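Local coordinates for RsbT co-antagonist protein RsbRA (Bacillus subtilis, PDB 2BNL) that is a stressosome protein that stimulates RsbT kinase activity toward RsbS in vitro and regulates sigma-B under salt and heat stress, with a nonheme-globin N-terminal domain, at residues N61-E64 and S65-S68; L70-R73 and A74-G78; N124-I127 and F128-Y131. One frame throughout, in Å; residues are numbered along the deposited sequence.

Contact 1. Residues N61-E64 and S65-S68; sequences NAAE and SQIS
A63 and I67 define the start of helix 64-76, and three kinds of interaction join them and their neighbours. The first is backbone hydrogen bonding. I67 N donates to A63 O over 2.8 Å, with an N-H...O angle of 172° and the nitrogen almost in line with the carbonyl, so the first helical bond is close to straight. The next, from S68 N to E64 O at 3.1 Å, bends to 150°. Before them E64 N bonds to N61 O, closing a type I beta turn whose third residue, A63, is the N-cap. Alanine brings no side-chain acceptor to this N-cap; the amide of S65 is met by a water instead.

The second kind is water-mediated. That water accepts from S65 N at 3.0 Å and donates to A62 O and, at 2.8 Å, to Q66 OE1. It thus satisfies a first-turn amide while tying the turn to the helix. The Q66 chain folds at its second torsion (chi2 83°), which carries the amide back along the turn and brings OE1 to 3.3 Å from A63 CA.

The third is side-chain packing. I67 CG1, anti to its own carbonyl carbon, passes 3.3 Å from A63 O, and the branch continues until CD1 makes an apolar contact with A63 CB at 4.1 Å. A63 thus meets I67 through both its carbonyl oxygen and its methyl.

A63, Q66 and I67 all lie against I52 of helix 39-54, while I67 and S68 also touch helix 109-135, so the start of this helix is wedged between two others.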
# COMPACT_ATOMS: atom_id res chain seq x y z
N ASN A 61 -1.48 12.80 -10.74
CA ASN A 61 -2.20 13.04 -11.99
C ASN A 61 -1.34 13.27 -13.22
O ASN A 61 -1.73 12.81 -14.33
CB ASN A 61 -3.14 14.20 -11.76
CG ASN A 61 -4.25 13.81 -10.74
OD1 ASN A 61 -4.34 14.39 -9.65
ND2 ASN A 61 -4.92 12.69 -11.00
N ALA A 62 -0.21 13.95 -13.06
CA ALA A 62 0.62 14.27 -14.24
C ALA A 62 1.22 13.00 -14.90
O ALA A 62 1.41 12.92 -16.12
CB ALA A 62 1.72 15.27 -13.85
N ALA A 63 1.46 12.01 -14.07
CA ALA A 63 2.08 10.73 -14.51
C ALA A 63 1.05 9.65 -14.89
O ALA A 63 1.40 8.52 -15.00
CB ALA A 63 2.99 10.22 -13.45
N GLU A 64 -0.18 10.05 -15.18
CA GLU A 64 -1.27 9.13 -15.61
C GLU A 64 -0.85 8.07 -16.63
O GLU A 64 -1.10 6.89 -16.43
CB GLU A 64 -2.45 9.96 -16.22
CG GLU A 64 -3.55 9.08 -16.69
CD GLU A 64 -4.76 9.90 -17.20
OE1 GLU A 64 -5.06 11.00 -16.64
OE2 GLU A 64 -5.40 9.45 -18.16
N SER A 65 -0.34 8.52 -17.74
CA SER A 65 0.05 7.68 -18.82
C SER A 65 1.27 6.75 -18.45
O SER A 65 1.26 5.53 -18.73
CB SER A 65 0.20 8.50 -20.12
OG SER A 65 1.56 8.84 -20.34
N GLN A 66 2.25 7.32 -17.75
CA GLN A 66 3.42 6.61 -17.32
C GLN A 66 3.02 5.49 -16.31
O GLN A 66 3.59 4.36 -16.34
CB GLN A 66 4.40 7.56 -16.73
CG GLN A 66 5.13 8.53 -17.77
CD GLN A 66 4.30 9.76 -18.12
OE1 GLN A 66 3.23 9.97 -17.54
NE2 GLN A 66 4.83 10.61 -19.04
N ILE A 67 2.12 5.85 -15.37
CA ILE A 67 1.52 4.94 -14.43
C ILE A 67 0.86 3.77 -15.10
O ILE A 67 1.00 2.63 -14.68
CB ILE A 67 0.58 5.69 -13.38
CG1 ILE A 67 1.49 6.48 -12.45
CG2 ILE A 67 -0.14 4.68 -12.52
CD1 ILE A 67 0.76 7.43 -11.41
N SER A 68 0.05 4.08 -16.07
CA SER A 68 -0.76 3.08 -16.73
C SER A 68 0.15 2.11 -17.50
O SER A 68 -0.08 0.86 -17.48
CB SER A 68 -1.72 3.78 -17.69
OG SER A 68 -2.11 2.94 -18.68
O HOH W 1 0.82 11.29 -18.15

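Contact 2. Residues L70-R73 and A74-G78; sequences LALR and AVQIG
R73 and I77 meet one helical turn apart, where helix 64-76 comes to its end. The tight part is the backbone and the side-chain carbons lying against its carbonyl oxygens. I77 N bonds to R73 O at 2.9 Å, and V75 N to A71 O at 3.1 Å with an N-H...O angle of 175°. I77 CG1 takes the crowded position between its backbone N and carbonyl carbon (chi1 72°), which brings it to 3.3 Å from R73 O. A74, buried, sets its CB 3.5 Å from A71 O.

On the more exposed side, L72 and Q76 cross at a slant: L72 CD1 approaches Q76 OE1 at 3.4 Å, a van der Waals contact between a methyl and the amide oxygen, and Q76 CG passes 3.1 Å from L72 O. On the face toward helix 39-54, R73 touches I77 only loosely, CG to CG2 at 4.4 Å; its chain, bent at chi3, leaves the turn and forms a salt bridge through NH1 with E48.

G78 closes the helix in a Schellman motif; at its phi of 93° a CB would be jammed against the preceding carbonyl O, which calls for glycine. Chemically, then, backbone bonds hold this turn, while the one strong charge is spent on joining two helices.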
# COMPACT_ATOMS: atom_id res chain seq x y z
N LEU A 70 3.42 1.51 -16.80
CA LEU A 70 4.18 0.69 -15.88
C LEU A 70 3.32 -0.49 -15.37
O LEU A 70 3.84 -1.64 -15.26
CB LEU A 70 4.70 1.48 -14.71
CG LEU A 70 5.40 0.74 -13.55
CD1 LEU A 70 6.48 0.03 -14.14
CD2 LEU A 70 5.98 1.69 -12.59
N ALA A 71 2.05 -0.24 -15.03
CA ALA A 71 1.19 -1.27 -14.42
C ALA A 71 0.88 -2.36 -15.42
O ALA A 71 0.92 -3.56 -15.10
CB ALA A 71 -0.09 -0.62 -13.89
N LEU A 72 0.56 -1.96 -16.64
CA LEU A 72 0.31 -2.89 -17.72
C LEU A 72 1.48 -3.79 -18.05
O LEU A 72 1.34 -5.00 -18.21
CB LEU A 72 -0.11 -2.12 -18.97
CG LEU A 72 -0.46 -2.89 -20.24
CD1 LEU A 72 -1.55 -3.87 -20.05
CD2 LEU A 72 -0.70 -2.02 -21.45
N ARG A 73 2.68 -3.21 -18.05
CA ARG A 73 3.90 -4.00 -18.27
C ARG A 73 4.07 -4.99 -17.15
O ARG A 73 4.41 -6.18 -17.39
CB ARG A 73 5.12 -3.06 -18.31
CG ARG A 73 6.42 -3.62 -18.77
CD ARG A 73 7.57 -2.44 -18.67
NE ARG A 73 8.75 -3.14 -18.19
CZ ARG A 73 9.98 -2.63 -17.84
NH1 ARG A 73 10.22 -1.27 -17.85
NH2 ARG A 73 10.95 -3.56 -17.45
N ALA A 74 3.89 -4.54 -15.92
CA ALA A 74 3.94 -5.46 -14.78
C ALA A 74 3.05 -6.73 -14.89
O ALA A 74 3.49 -7.88 -14.69
CB ALA A 74 3.73 -4.73 -13.42
N VAL A 75 1.80 -6.50 -15.22
CA VAL A 75 0.87 -7.56 -15.57
C VAL A 75 1.45 -8.42 -16.66
O VAL A 75 1.49 -9.66 -16.47
CB VAL A 75 -0.49 -6.99 -16.00
CG1 VAL A 75 -1.44 -8.17 -16.54
CG2 VAL A 75 -1.11 -6.25 -14.82
N GLN A 76 1.90 -7.82 -17.76
CA GLN A 76 2.22 -8.62 -18.96
C GLN A 76 3.44 -9.50 -18.77
O GLN A 76 3.50 -10.56 -19.38
CB GLN A 76 2.34 -7.77 -20.19
CG GLN A 76 0.94 -7.16 -20.43
CD GLN A 76 0.81 -6.40 -21.71
OE1 GLN A 76 -0.32 -6.23 -22.24
NE2 GLN A 76 1.91 -5.91 -22.19
N ILE A 77 4.37 -9.03 -17.93
CA ILE A 77 5.60 -9.75 -17.65
C ILE A 77 5.39 -10.74 -16.56
O ILE A 77 6.32 -11.42 -16.29
CB ILE A 77 6.87 -8.83 -17.47
CG1 ILE A 77 6.80 -8.07 -16.13
CG2 ILE A 77 7.08 -7.95 -18.79
CD1 ILE A 77 8.00 -7.19 -15.72
N GLY A 78 4.20 -10.81 -15.93
CA GLY A 78 3.96 -11.88 -14.93
C GLY A 78 4.27 -11.50 -13.47
O GLY A 78 4.34 -12.36 -12.60

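Contact 3. Residues N124-I127 and F128-Y131; sequences NTEI and FNQY
F128 lays its ring beneath the carbonyl of N124, one turn earlier in helix 109-135. Its CB begins beside the backbone, 3.6 Å from T125 O. CG, placed anti to the carbonyl carbon (chi1 -59°), comes to 3.2 Å from N124 O; CD1 and CD2 are each 3.4 Å from the same oxygen, which sits over one face, displaced from the ring centre toward CG. CE1 and CE2 recede from it, and CZ at the tip reaches N124 CB at 4.2 Å. The oxygen has a conventional partner too, accepting from F128 N at 2.9 Å with an N-H...O angle of 162°. A serine here would probably leave N124 O and CB without the ring that covers them and open a gap where it meets F128 of the second subunit.

On another side E126 and Q130 run side by side, their carboxylate and amide planes 27° apart, but E126 OE2 to Q130 NE2 is a long 3.9 Å. The charge of E126 is met instead by a salt bridge from OE1 to K82 NZ of the second subunit, whose backbone N also bonds to N129 OD1.

Around this buried turn, N124, F128 and Y131 pack on helix 81-100, I127, Q130 and Y131 on helix 64-76, and T125, F128 and N129 on the second subunit, placing it at once in the globin-like core and the dimer interface.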
# COMPACT_ATOMS: atom_id res chain seq x y z
N ASN A 124 1.54 5.15 -5.45
CA ASN A 124 1.41 3.68 -5.38
C ASN A 124 0.01 3.16 -5.47
O ASN A 124 -0.20 2.12 -6.07
CB ASN A 124 2.08 3.10 -4.07
CG ASN A 124 3.58 3.35 -4.04
OD1 ASN A 124 4.20 3.58 -5.11
ND2 ASN A 124 4.17 3.31 -2.86
N THR A 125 -0.92 3.84 -4.82
CA THR A 125 -2.38 3.43 -4.90
C THR A 125 -2.89 3.51 -6.35
O THR A 125 -3.63 2.68 -6.80
CB THR A 125 -3.28 4.23 -3.97
OG1 THR A 125 -3.29 5.61 -4.34
CG2 THR A 125 -2.93 4.01 -2.53
N GLU A 126 -2.41 4.48 -7.07
CA GLU A 126 -2.82 4.68 -8.46
C GLU A 126 -2.16 3.58 -9.31
O GLU A 126 -2.73 3.07 -10.26
CB GLU A 126 -2.31 6.02 -8.93
CG GLU A 126 -2.92 6.46 -10.24
CD GLU A 126 -4.45 6.51 -10.18
OE1 GLU A 126 -4.92 6.96 -9.13
OE2 GLU A 126 -5.12 5.98 -11.11
N ILE A 127 -0.92 3.28 -9.05
CA ILE A 127 -0.34 2.10 -9.68
C ILE A 127 -1.14 0.81 -9.42
O ILE A 127 -1.39 -0.01 -10.36
CB ILE A 127 1.20 1.94 -9.35
CG1 ILE A 127 2.04 3.08 -9.90
CG2 ILE A 127 1.72 0.54 -9.81
CD1 ILE A 127 3.43 3.14 -9.34
N PHE A 128 -1.48 0.56 -8.17
CA PHE A 128 -2.23 -0.65 -7.84
C PHE A 128 -3.56 -0.62 -8.67
O PHE A 128 -4.01 -1.62 -9.21
CB PHE A 128 -2.54 -0.76 -6.34
CG PHE A 128 -1.36 -0.79 -5.45
CD1 PHE A 128 -0.15 -1.28 -5.88
CD2 PHE A 128 -1.46 -0.40 -4.17
CE1 PHE A 128 0.95 -1.30 -5.04
CE2 PHE A 128 -0.39 -0.46 -3.29
CZ PHE A 128 0.85 -0.88 -3.78
N ASN A 129 -4.22 0.57 -8.67
CA ASN A 129 -5.49 0.69 -9.41
C ASN A 129 -5.36 0.30 -10.87
O ASN A 129 -6.16 -0.40 -11.41
CB ASN A 129 -6.01 2.11 -9.23
CG ASN A 129 -7.47 2.28 -9.63
OD1 ASN A 129 -8.35 1.57 -9.17
ND2 ASN A 129 -7.72 3.23 -10.51
N GLN A 130 -4.28 0.77 -11.51
CA GLN A 130 -4.08 0.54 -13.00
C GLN A 130 -3.68 -0.88 -13.26
O GLN A 130 -4.08 -1.47 -14.22
CB GLN A 130 -3.03 1.52 -13.52
CG GLN A 130 -3.59 2.91 -13.68
CD GLN A 130 -4.82 3.00 -14.65
OE1 GLN A 130 -4.83 2.46 -15.73
NE2 GLN A 130 -5.74 3.76 -14.26
N TYR A 131 -3.02 -1.47 -12.28
CA TYR A 131 -2.69 -2.90 -12.34
C TYR A 131 -3.99 -3.74 -12.43
O TYR A 131 -4.18 -4.64 -13.32
CB TYR A 131 -1.89 -3.29 -11.09
CG TYR A 131 -1.46 -4.71 -11.14
CD1 TYR A 131 -0.17 -5.05 -11.59
CD2 TYR A 131 -2.34 -5.71 -10.86
CE1 TYR A 131 0.23 -6.42 -11.65
CE2 TYR A 131 -1.94 -7.07 -10.93
CZ TYR A 131 -0.65 -7.39 -11.31
OH TYR A 131 -0.33 -8.74 -11.47

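Contacts 1 and 2 follow one another on helix 64-76, at its start and its end, with centres about 15 Å apart. Contact 3 lies on helix 109-135, its centre about 10 Å from that of contact 1 and about 12 Å from that of contact 2, and touches both. I67 CG2 packs on I127 CG1 at 3.8 Å; further along, A71 CB rests 3.4 Å from Y131 N, and V75 CG2 is 3.4 Å from Y131 CE1. The two helices thus pack along much of the shorter one, from I67 to V75. Of the three, contact 3 alone is touched by the second subunit, so it connects this intrachain packing to the dimer interface.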